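Local coordinates for protein acetyltransferase, GNAT family (Colwellia psychrerythraea, PDB 3IWG) that probably transfers an acyl group, likely acetyl, to an acceptor that is not known, as a member of the GNAT family, at residues Phe46-Asn51 with Leu67-Gln72; Glu81-Ile86 with Gln110-Asp115; Thr152-Phe157 with Lys180-Tyr185. One frame throughout, in Å; residues are numbered along the deposited sequence.

Interaction 1 (Phe46-Asn51 with Leu67-Gln72); sequences FGFYVN and LQYYLQ
The ring of F48 meets the carbonyl oxygen of Y70 at its edge, near the ring plane, with CD2 3.8 Å from Y70 O. Its outer corner, CE2, comes 3.7 Å from CE2 of the Y69 ring. The two rings meet obliquely, with centroids 5.5 Å apart and planes inclined at 51°. CE2 and CZ of F48 share the approach to CD2 and CE2 of Y69, and the two side chains cross at roughly a right angle. L71 adds a looser apolar touch, its CG lying 4.4 Å from F48 CD2. Y69 carries its CG anti to the backbone N (chi1 175°), and although the side chain does not set out toward F48, its far end swings close to it.

The backbones themselves do not pair. Strands 44-50 and 65-71 run almost parallel here, with axes 8.6 Å apart, because strand 53-60 lies between them and is antiparallel to both; F48 itself bonds through its backbone to V55 and G56. These three strands continue the antiparallel run begun by strand 6-9, the N-terminal half of a GNAT domain, and F48 reaches past strand 53-60. Helix 76-87 covers the same face: L82 and I86 lie on F48, L82 also touches Y69, and the Y69 hydroxyl is hydrogen-bonded to S79 OG. An alanine at F48 is likely to open a gap beneath L82 and I86 and to leave the Y69 ring without its neighbour from strand 44-50. Y70, next along from Y69, turns its ring to the other side of the strands, where it packs on L19, A22 and Y23 of helix 17-26.

Interaction 2 (Glu81-Ile86 with Gln110-Asp115); sequences ELFTLI and QALCLD
Two helices meet here almost entirely through one phenyl ring: F83 presents a face to L112 and its far corner to the sulfur of C113, and no hydrogen bond joins the two segments. L112 CB sits over the ring in a CH-pi contact, 3.7 Å from the centroid and 15° off the ring normal. The closest pair is F83 CG and L112 CB, at 3.6 Å, so the methylene lies nearer the root of the ring than its tip. CD1 of L112 extends the overlap, lying 4.0 Å from F83 CD2. At the outer end, CE1 of F83 approaches the backbone oxygen L112 O at 3.7 Å, which fits the ring closely against the turn of the helix as well as its side chains.

C113 makes the second touch from an unexpected direction. Its beta carbon points away from helix 76-87, yet SG still reaches 3.8 Å from F83 CZ. The sulfur stands obliquely to the ring, 64° off the normal, so this sulfur-aromatic contact is made at a slant. What brings the ring across is the torsion of F83, with CG roughly anti to the backbone N (chi1 -160°), which extends the side chain from its helix toward L112.

Neighbouring residues complete the setting. Y69 meets F83 edge-to-face, and C113 packs on A100 and V102 of strand 99-103. Beside this apolar patch, T84 OG1 is hydrogen-bonded to N116 OD1, a polar tie between the same helices, while N116 ND2 grips L112 O. Helix 76-87 following strand 65-71, then strand 99-103 and helix 107-116, is the order of the second half of the GNAT fold, in which these two helices pack side by side.

Interaction 3 (Thr152-Phe157 with Lys180-Tyr185); sequences TAFVTF and KELFGY
On the way to F154, whose ring carries the contact onto L182, F183 and G184, helix 152-157 first passes T152. The carbonyl oxygen T152 O takes two bonds from T156, one from its N and one from its hydroxyl, OG1, at 2.9 Å; the donors arrive from opposite faces of the carbonyl plane. The T152 side chain also packs on P41 of the second subunit.

F154 follows. Its CG is anti to the carbonyl carbon (chi1 -82°), and the ring leaves the helix toward the strand, meeting L182 from the opposite direction. CD2 of L182 lies over one face of the ring, 3.9 Å from its centroid, a CH-pi contact 17° off the normal. The rim reaches the backbone: CE1 comes 3.4 Å from F183 O, and CZ 3.6 Å from G184 CA. A beta carbon on G184 would point at the ring and stand only 2.7 Å from F154 CZ, so the bare glycine is what admits it.

V155 turns instead to T170 of helix 166-178, whose Y173 touches both F154 and L182. F157 closes the segment by packing on L191 and A215.

Helix and strand cross at 76°, with axes 10.6 Å apart. On the far side of the strand F183 points away, its ring edge-to-face with F230 and H234 of helix 223-237. Strand 182-187 is thus covered by the two early helices on one face and by the later helix on the other, the layered alpha/beta/alpha build of a GNAT domain.

In the fold
Interactions 1 and 2 form one continuous core. Their centres are 12 Å apart, and Y69 joins them, its CE1 3.5 Å from L112 CD1; F48 adds a second link, its CG 3.7 Å from L82 CD2. Interaction 3 belongs to the other GNAT-family region, on the opposite side of the chain's centre. Its centre is about 40 Å from that of interaction 1 and 42 Å from that of interaction 2, with no touch to either. The two halves repeat one topology, and the long strands 117-129 and 262-273 lie side by side where they meet. None of the three contacts is tied to a known site; in relatives, acetyl-CoA typically binds by the start of the helix equivalent to 223-237.

Interaction 1 (Phe46-Asn51 with Leu67-Gln72)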
loop_
_atom_site.group_PDB
_atom_site.type_symbol
_atom_site.label_atom_id
_atom_site.label_comp_id
_atom_site.label_asym_id
_atom_site.label_seq_id
_atom_site.Cartn_x
_atom_site.Cartn_y
_atom_site.Cartn_z
ATOM N N PHE A 46 1.465 0.599 25.045
ATOM C CA PHE A 46 1.098 0.861 26.421
ATOM C C PHE A 46 1.883 2.047 26.900
ATOM O O PHE A 46 2.990 2.312 26.456
ATOM C CB PHE A 46 1.339 -0.347 27.334
ATOM C CG PHE A 46 0.691 -1.590 26.847
ATOM C CD1 PHE A 46 -0.556 -1.959 27.287
ATOM C CD2 PHE A 46 1.328 -2.384 25.916
ATOM C CE1 PHE A 46 -1.163 -3.105 26.799
ATOM C CE2 PHE A 46 0.738 -3.533 25.434
ATOM C CZ PHE A 46 -0.501 -3.901 25.870
ATOM N N GLY A 47 1.258 2.762 27.806
ATOM C CA GLY A 47 1.837 3.913 28.447
ATOM C C GLY A 47 2.054 3.628 29.914
ATOM O O GLY A 47 1.371 2.787 30.537
ATOM N N PHE A 48 3.051 4.339 30.425
ATOM C CA PHE A 48 3.503 4.219 31.770
ATOM C C PHE A 48 3.180 5.562 32.427
ATOM O O PHE A 48 3.590 6.644 31.969
ATOM C CB PHE A 48 5.008 3.946 31.803
ATOM C CG PHE A 48 5.448 2.724 31.014
ATOM C CD1 PHE A 48 4.748 1.522 31.095
ATOM C CD2 PHE A 48 6.603 2.760 30.237
ATOM C CE1 PHE A 48 5.166 0.385 30.384
ATOM C CE2 PHE A 48 7.029 1.625 29.543
ATOM C CZ PHE A 48 6.307 0.440 29.624
ATOM N N TYR A 49 2.424 5.474 33.507
ATOM C CA TYR A 49 1.806 6.628 34.117
ATOM C C TYR A 49 2.269 6.707 35.547
ATOM O O TYR A 49 2.068 5.781 36.347
ATOM C CB TYR A 49 0.294 6.513 34.059
ATOM C CG TYR A 49 -0.282 6.700 32.684
ATOM C CD1 TYR A 49 -0.305 5.652 31.769
ATOM C CD2 TYR A 49 -0.801 7.924 32.289
ATOM C CE1 TYR A 49 -0.848 5.824 30.490
ATOM C CE2 TYR A 49 -1.350 8.104 31.023
ATOM C CZ TYR A 49 -1.372 7.050 30.135
ATOM O OH TYR A 49 -1.935 7.218 28.900
ATOM N N VAL A 50 2.963 7.800 35.819
ATOM C CA VAL A 50 3.242 8.236 37.159
ATOM C C VAL A 50 2.207 9.341 37.436
ATOM O O VAL A 50 2.145 10.404 36.757
ATOM C CB VAL A 50 4.707 8.708 37.318
ATOM C CG1 VAL A 50 4.786 10.004 38.115
ATOM C CG2 VAL A 50 5.555 7.590 37.959
ATOM N N ASN A 51 1.332 9.012 38.387
ATOM C CA ASN A 51 0.430 9.969 38.988
ATOM C C ASN A 51 -0.453 10.638 37.953
ATOM O O ASN A 51 -0.845 11.782 38.113
ATOM C CB ASN A 51 1.255 10.996 39.774
ATOM C CG ASN A 51 0.485 11.594 40.941
ATOM O OD1 ASN A 51 0.993 11.668 42.066
ATOM N ND2 ASN A 51 -0.753 12.014 40.682
ATOM N N LEU A 67 8.893 -4.323 20.897
ATOM C CA LEU A 67 9.556 -3.693 19.791
ATOM C C LEU A 67 10.187 -2.392 20.252
ATOM O O LEU A 67 11.186 -1.985 19.697
ATOM C CB LEU A 67 8.546 -3.426 18.622
ATOM C CG LEU A 67 7.960 -4.637 17.826
ATOM C CD1 LEU A 67 7.217 -4.215 16.492
ATOM C CD2 LEU A 67 8.995 -5.724 17.461
ATOM N N GLN A 68 9.566 -1.716 21.224
ATOM C CA GLN A 68 10.029 -0.404 21.708
ATOM C C GLN A 68 9.729 -0.302 23.210
ATOM O O GLN A 68 8.727 -0.859 23.681
ATOM C CB GLN A 68 9.315 0.736 20.966
ATOM C CG GLN A 68 9.574 0.796 19.482
ATOM C CD GLN A 68 8.864 1.985 18.780
ATOM O OE1 GLN A 68 7.831 2.459 19.233
ATOM N NE2 GLN A 68 9.422 2.436 17.649
ATOM N N TYR A 69 10.609 0.382 23.930
ATOM C CA TYR A 69 10.454 0.647 25.360
ATOM C C TYR A 69 11.188 1.943 25.706
ATOM O O TYR A 69 12.317 2.192 25.237
ATOM C CB TYR A 69 11.029 -0.474 26.178
ATOM C CG TYR A 69 11.011 -0.236 27.685
ATOM C CD1 TYR A 69 12.003 0.512 28.326
ATOM C CD2 TYR A 69 9.996 -0.782 28.473
ATOM C CE1 TYR A 69 11.960 0.720 29.728
ATOM C CE2 TYR A 69 9.944 -0.573 29.836
ATOM C CZ TYR A 69 10.936 0.153 30.459
ATOM O OH TYR A 69 10.850 0.295 31.804
ATOM N N TYR A 70 10.546 2.786 26.492
ATOM C CA TYR A 70 11.151 4.054 26.836
ATOM C C TYR A 70 10.518 4.584 28.109
ATOM O O TYR A 70 9.289 4.613 28.220
ATOM C CB TYR A 70 10.984 5.068 25.705
ATOM C CG TYR A 70 11.539 6.414 26.037
ATOM C CD1 TYR A 70 12.869 6.692 25.809
ATOM C CD2 TYR A 70 10.756 7.389 26.631
ATOM C CE1 TYR A 70 13.417 7.897 26.125
ATOM C CE2 TYR A 70 11.291 8.631 26.954
ATOM C CZ TYR A 70 12.637 8.875 26.712
ATOM O OH TYR A 70 13.212 10.082 27.034
ATOM N N LEU A 71 11.362 4.999 29.051
ATOM C CA LEU A 71 10.954 5.782 30.243
ATOM C C LEU A 71 11.732 7.072 30.319
ATOM O O LEU A 71 12.931 7.094 30.048
ATOM C CB LEU A 71 11.258 5.015 31.523
ATOM C CG LEU A 71 10.026 4.557 32.275
ATOM C CD1 LEU A 71 10.441 3.816 33.534
ATOM C CD2 LEU A 71 9.115 5.725 32.618
ATOM N N GLN A 72 11.079 8.150 30.702
ATOM C CA GLN A 72 11.825 9.376 30.923
ATOM C C GLN A 72 13.108 9.092 31.753
ATOM O O GLN A 72 13.152 8.196 32.634
ATOM C CB GLN A 72 10.963 10.463 31.537
ATOM C CG GLN A 72 10.309 11.322 30.469
ATOM C CD GLN A 72 9.065 11.996 30.957
ATOM O OE1 GLN A 72 8.777 11.976 32.158
ATOM N NE2 GLN A 72 8.298 12.591 30.035
#

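Interaction 2 (Glu81-Ile86 with Gln110-Asp115)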
loop_
_atom_site.group_PDB
_atom_site.type_symbol
_atom_site.label_atom_id
_atom_site.label_comp_id
_atom_site.label_asym_id
_atom_site.label_seq_id
_atom_site.Cartn_x
_atom_site.Cartn_y
_atom_site.Cartn_z
ATOM N N GLU A 81 12.590 -2.132 37.738
ATOM C CA GLU A 81 11.456 -2.776 38.419
ATOM C C GLU A 81 10.393 -3.020 37.367
ATOM O O GLU A 81 9.890 -4.134 37.212
ATOM C CB GLU A 81 10.853 -1.873 39.523
ATOM C CG GLU A 81 11.577 -1.806 40.863
ATOM C CD GLU A 81 10.793 -0.991 41.952
ATOM O OE1 GLU A 81 10.207 -1.615 42.869
ATOM O OE2 GLU A 81 10.761 0.268 41.911
ATOM N N LEU A 82 10.087 -1.973 36.612
ATOM C CA LEU A 82 9.065 -2.039 35.544
ATOM C C LEU A 82 9.335 -3.115 34.480
ATOM O O LEU A 82 8.562 -4.058 34.296
ATOM C CB LEU A 82 8.903 -0.664 34.888
ATOM C CG LEU A 82 7.824 -0.588 33.792
ATOM C CD1 LEU A 82 6.447 -1.101 34.292
ATOM C CD2 LEU A 82 7.726 0.820 33.231
ATOM N N PHE A 83 10.458 -2.995 33.806
ATOM C CA PHE A 83 10.802 -3.959 32.784
ATOM C C PHE A 83 10.763 -5.403 33.288
ATOM O O PHE A 83 10.250 -6.278 32.600
ATOM C CB PHE A 83 12.170 -3.639 32.171
ATOM C CG PHE A 83 12.383 -4.268 30.815
ATOM C CD1 PHE A 83 12.762 -5.592 30.704
ATOM C CD2 PHE A 83 12.186 -3.528 29.664
ATOM C CE1 PHE A 83 12.927 -6.144 29.492
ATOM C CE2 PHE A 83 12.382 -4.080 28.446
ATOM C CZ PHE A 83 12.749 -5.381 28.349
ATOM N N THR A 84 11.318 -5.652 34.473
ATOM C CA THR A 84 11.289 -6.982 35.083
ATOM C C THR A 84 9.852 -7.487 35.262
ATOM O O THR A 84 9.538 -8.599 34.882
ATOM C CB THR A 84 12.037 -6.990 36.459
ATOM O OG1 THR A 84 13.444 -6.779 36.247
ATOM C CG2 THR A 84 11.809 -8.309 37.225
ATOM N N LEU A 85 8.991 -6.671 35.856
ATOM C CA LEU A 85 7.567 -6.996 36.025
ATOM C C LEU A 85 6.934 -7.379 34.699
ATOM O O LEU A 85 6.243 -8.390 34.584
ATOM C CB LEU A 85 6.832 -5.775 36.594
ATOM C CG LEU A 85 5.306 -5.731 36.685
ATOM C CD1 LEU A 85 4.782 -6.834 37.566
ATOM C CD2 LEU A 85 4.891 -4.402 37.284
ATOM N N ILE A 86 7.182 -6.556 33.689
ATOM C CA ILE A 86 6.629 -6.803 32.357
ATOM C C ILE A 86 7.236 -8.055 31.727
ATOM O O ILE A 86 6.492 -8.860 31.190
ATOM C CB ILE A 86 6.798 -5.597 31.407
ATOM C CG1 ILE A 86 6.149 -4.339 31.994
ATOM C CG2 ILE A 86 6.135 -5.882 30.066
ATOM C CD1 ILE A 86 6.673 -3.058 31.398
ATOM N N GLN A 110 17.999 -1.946 25.406
ATOM C CA GLN A 110 18.888 -3.134 25.301
ATOM C C GLN A 110 19.371 -3.610 26.673
ATOM O O GLN A 110 19.378 -4.823 26.965
ATOM C CB GLN A 110 20.107 -2.834 24.411
ATOM C CG GLN A 110 21.087 -3.976 24.301
ATOM C CD GLN A 110 22.329 -3.657 23.454
ATOM O OE1 GLN A 110 22.556 -4.303 22.423
ATOM N NE2 GLN A 110 23.115 -2.662 23.866
ATOM N N ALA A 111 19.772 -2.656 27.512
ATOM C CA ALA A 111 20.309 -3.013 28.801
ATOM C C ALA A 111 19.328 -3.886 29.510
ATOM O O ALA A 111 19.695 -4.919 30.088
ATOM C CB ALA A 111 20.612 -1.769 29.644
ATOM N N LEU A 112 18.062 -3.475 29.453
ATOM C CA LEU A 112 17.052 -4.121 30.264
ATOM C C LEU A 112 16.769 -5.474 29.717
ATOM O O LEU A 112 16.514 -6.394 30.486
ATOM C CB LEU A 112 15.786 -3.261 30.359
ATOM C CG LEU A 112 16.074 -1.909 31.015
ATOM C CD1 LEU A 112 14.882 -0.896 30.904
ATOM C CD2 LEU A 112 16.441 -2.161 32.466
ATOM N N CYS A 113 16.840 -5.618 28.399
ATOM C CA CYS A 113 16.677 -6.926 27.778
ATOM C C CYS A 113 17.782 -7.864 28.206
ATOM O O CYS A 113 17.528 -9.005 28.598
ATOM C CB CYS A 113 16.680 -6.832 26.254
ATOM S SG CYS A 113 15.232 -5.931 25.484
ATOM N N LEU A 114 19.019 -7.377 28.130
ATOM C CA LEU A 114 20.186 -8.130 28.605
ATOM C C LEU A 114 19.930 -8.662 30.000
ATOM O O LEU A 114 20.061 -9.849 30.195
ATOM C CB LEU A 114 21.468 -7.284 28.559
ATOM C CG LEU A 114 21.966 -7.082 27.127
ATOM C CD1 LEU A 114 23.018 -5.999 27.006
ATOM C CD2 LEU A 114 22.454 -8.415 26.563
ATOM N N ASP A 115 19.488 -7.791 30.920
ATOM C CA ASP A 115 19.244 -8.145 32.330
ATOM C C ASP A 115 18.230 -9.250 32.477
ATOM O O ASP A 115 18.337 -10.105 33.339
ATOM C CB ASP A 115 18.683 -6.929 33.134
ATOM C CG ASP A 115 19.737 -5.811 33.400
ATOM O OD1 ASP A 115 20.947 -6.072 33.204
ATOM O OD2 ASP A 115 19.361 -4.681 33.827
#

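Interaction 3 (Thr152-Phe157 with Lys180-Tyr185)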
loop_
_atom_site.group_PDB
_atom_site.type_symbol
_atom_site.label_atom_id
_atom_site.label_comp_id
_atom_site.label_asym_id
_atom_site.label_seq_id
_atom_site.Cartn_x
_atom_site.Cartn_y
_atom_site.Cartn_z
ATOM N N THR A 152 3.078 -3.360 -12.321
ATOM C CA THR A 152 2.747 -4.790 -12.325
ATOM C C THR A 152 4.017 -5.605 -12.561
ATOM O O THR A 152 4.172 -6.710 -12.017
ATOM C CB THR A 152 1.638 -5.250 -13.373
ATOM O OG1 THR A 152 1.530 -6.695 -13.303
ATOM C CG2 THR A 152 2.024 -4.894 -14.841
ATOM N N ALA A 153 4.910 -5.080 -13.390
ATOM C CA ALA A 153 6.158 -5.777 -13.646
ATOM C C ALA A 153 6.987 -5.841 -12.357
ATOM O O ALA A 153 7.498 -6.909 -11.981
ATOM C CB ALA A 153 6.921 -5.094 -14.783
ATOM N N PHE A 154 7.063 -4.736 -11.625
ATOM C CA PHE A 154 7.752 -4.794 -10.338
ATOM C C PHE A 154 7.117 -5.804 -9.378
ATOM O O PHE A 154 7.799 -6.548 -8.679
ATOM C CB PHE A 154 7.825 -3.410 -9.728
ATOM C CG PHE A 154 8.960 -2.558 -10.272
ATOM C CD1 PHE A 154 10.252 -2.640 -9.739
ATOM C CD2 PHE A 154 8.747 -1.677 -11.299
ATOM C CE1 PHE A 154 11.285 -1.823 -10.252
ATOM C CE2 PHE A 154 9.770 -0.881 -11.808
ATOM C CZ PHE A 154 11.038 -0.947 -11.298
ATOM N N VAL A 155 5.793 -5.819 -9.325
ATOM C CA VAL A 155 5.052 -6.701 -8.390
ATOM C C VAL A 155 5.300 -8.158 -8.729
ATOM O O VAL A 155 5.671 -8.964 -7.864
ATOM C CB VAL A 155 3.531 -6.368 -8.380
ATOM C CG1 VAL A 155 2.680 -7.529 -7.835
ATOM C CG2 VAL A 155 3.286 -5.029 -7.586
ATOM N N THR A 156 5.158 -8.478 -9.998
ATOM C CA THR A 156 5.493 -9.803 -10.470
ATOM C C THR A 156 6.953 -10.171 -10.189
ATOM O O THR A 156 7.253 -11.272 -9.710
ATOM C CB THR A 156 5.281 -9.862 -11.979
ATOM O OG1 THR A 156 3.909 -9.591 -12.251
ATOM C CG2 THR A 156 5.661 -11.215 -12.514
ATOM N N PHE A 157 7.865 -9.250 -10.490
ATOM C CA PHE A 157 9.277 -9.490 -10.177
ATOM C C PHE A 157 9.507 -9.799 -8.656
ATOM O O PHE A 157 10.125 -10.805 -8.292
ATOM C CB PHE A 157 10.117 -8.292 -10.657
ATOM C CG PHE A 157 11.573 -8.435 -10.374
ATOM C CD1 PHE A 157 12.125 -7.814 -9.280
ATOM C CD2 PHE A 157 12.381 -9.222 -11.200
ATOM C CE1 PHE A 157 13.450 -7.942 -9.000
ATOM C CE2 PHE A 157 13.704 -9.351 -10.939
ATOM C CZ PHE A 157 14.254 -8.725 -9.819
ATOM N N LYS A 180 8.505 8.355 -5.556
ATOM C CA LYS A 180 9.732 8.272 -6.377
ATOM C C LYS A 180 10.931 7.562 -5.683
ATOM O O LYS A 180 12.088 7.979 -5.781
ATOM C CB LYS A 180 10.092 9.684 -6.868
ATOM C CG LYS A 180 8.858 10.465 -7.413
ATOM C CD LYS A 180 9.274 11.635 -8.297
ATOM C CE LYS A 180 8.082 12.567 -8.695
ATOM N NZ LYS A 180 8.427 14.023 -8.436
ATOM N N GLU A 181 10.639 6.472 -4.990
ATOM C CA GLU A 181 11.673 5.746 -4.262
ATOM C C GLU A 181 12.069 4.439 -4.902
ATOM O O GLU A 181 12.962 3.734 -4.398
ATOM C CB GLU A 181 11.249 5.543 -2.809
ATOM C CG GLU A 181 11.176 6.843 -2.043
ATOM C CD GLU A 181 10.585 6.693 -0.651
ATOM O OE1 GLU A 181 9.968 5.651 -0.375
ATOM O OE2 GLU A 181 10.718 7.632 0.167
ATOM N N LEU A 182 11.396 4.059 -5.984
ATOM C CA LEU A 182 11.627 2.732 -6.556
ATOM C C LEU A 182 12.365 2.845 -7.876
ATOM O O LEU A 182 12.035 3.702 -8.680
ATOM C CB LEU A 182 10.302 1.989 -6.731
ATOM C CG LEU A 182 10.277 0.545 -7.317
ATOM C CD1 LEU A 182 10.992 -0.467 -6.453
ATOM C CD2 LEU A 182 8.807 0.120 -7.548
ATOM N N PHE A 183 13.348 1.962 -8.098
ATOM C CA PHE A 183 14.064 1.946 -9.356
ATOM C C PHE A 183 14.216 0.521 -9.902
ATOM O O PHE A 183 14.212 -0.458 -9.160
ATOM C CB PHE A 183 15.454 2.565 -9.191
ATOM C CG PHE A 183 15.435 4.008 -8.775
ATOM C CD1 PHE A 183 15.170 4.362 -7.476
ATOM C CD2 PHE A 183 15.713 5.020 -9.682
ATOM C CE1 PHE A 183 15.138 5.693 -7.090
ATOM C CE2 PHE A 183 15.677 6.362 -9.281
ATOM C CZ PHE A 183 15.404 6.679 -7.970
ATOM N N GLY A 184 14.392 0.432 -11.210
ATOM C CA GLY A 184 14.538 -0.842 -11.887
ATOM C C GLY A 184 15.781 -0.858 -12.738
ATOM O O GLY A 184 16.168 0.171 -13.299
ATOM N N TYR A 185 16.414 -2.018 -12.800
ATOM C CA TYR A 185 17.551 -2.229 -13.669
ATOM C C TYR A 185 17.105 -3.255 -14.685
ATOM O O TYR A 185 16.801 -4.390 -14.340
ATOM C CB TYR A 185 18.755 -2.703 -12.853
ATOM C CG TYR A 185 20.030 -2.992 -13.609
ATOM C CD1 TYR A 185 20.538 -2.096 -14.546
ATOM C CD2 TYR A 185 20.769 -4.139 -13.334
ATOM C CE1 TYR A 185 21.731 -2.350 -15.211
ATOM C CE2 TYR A 185 21.955 -4.428 -14.013
ATOM C CZ TYR A 185 22.431 -3.535 -14.940
ATOM O OH TYR A 185 23.613 -3.797 -15.573
#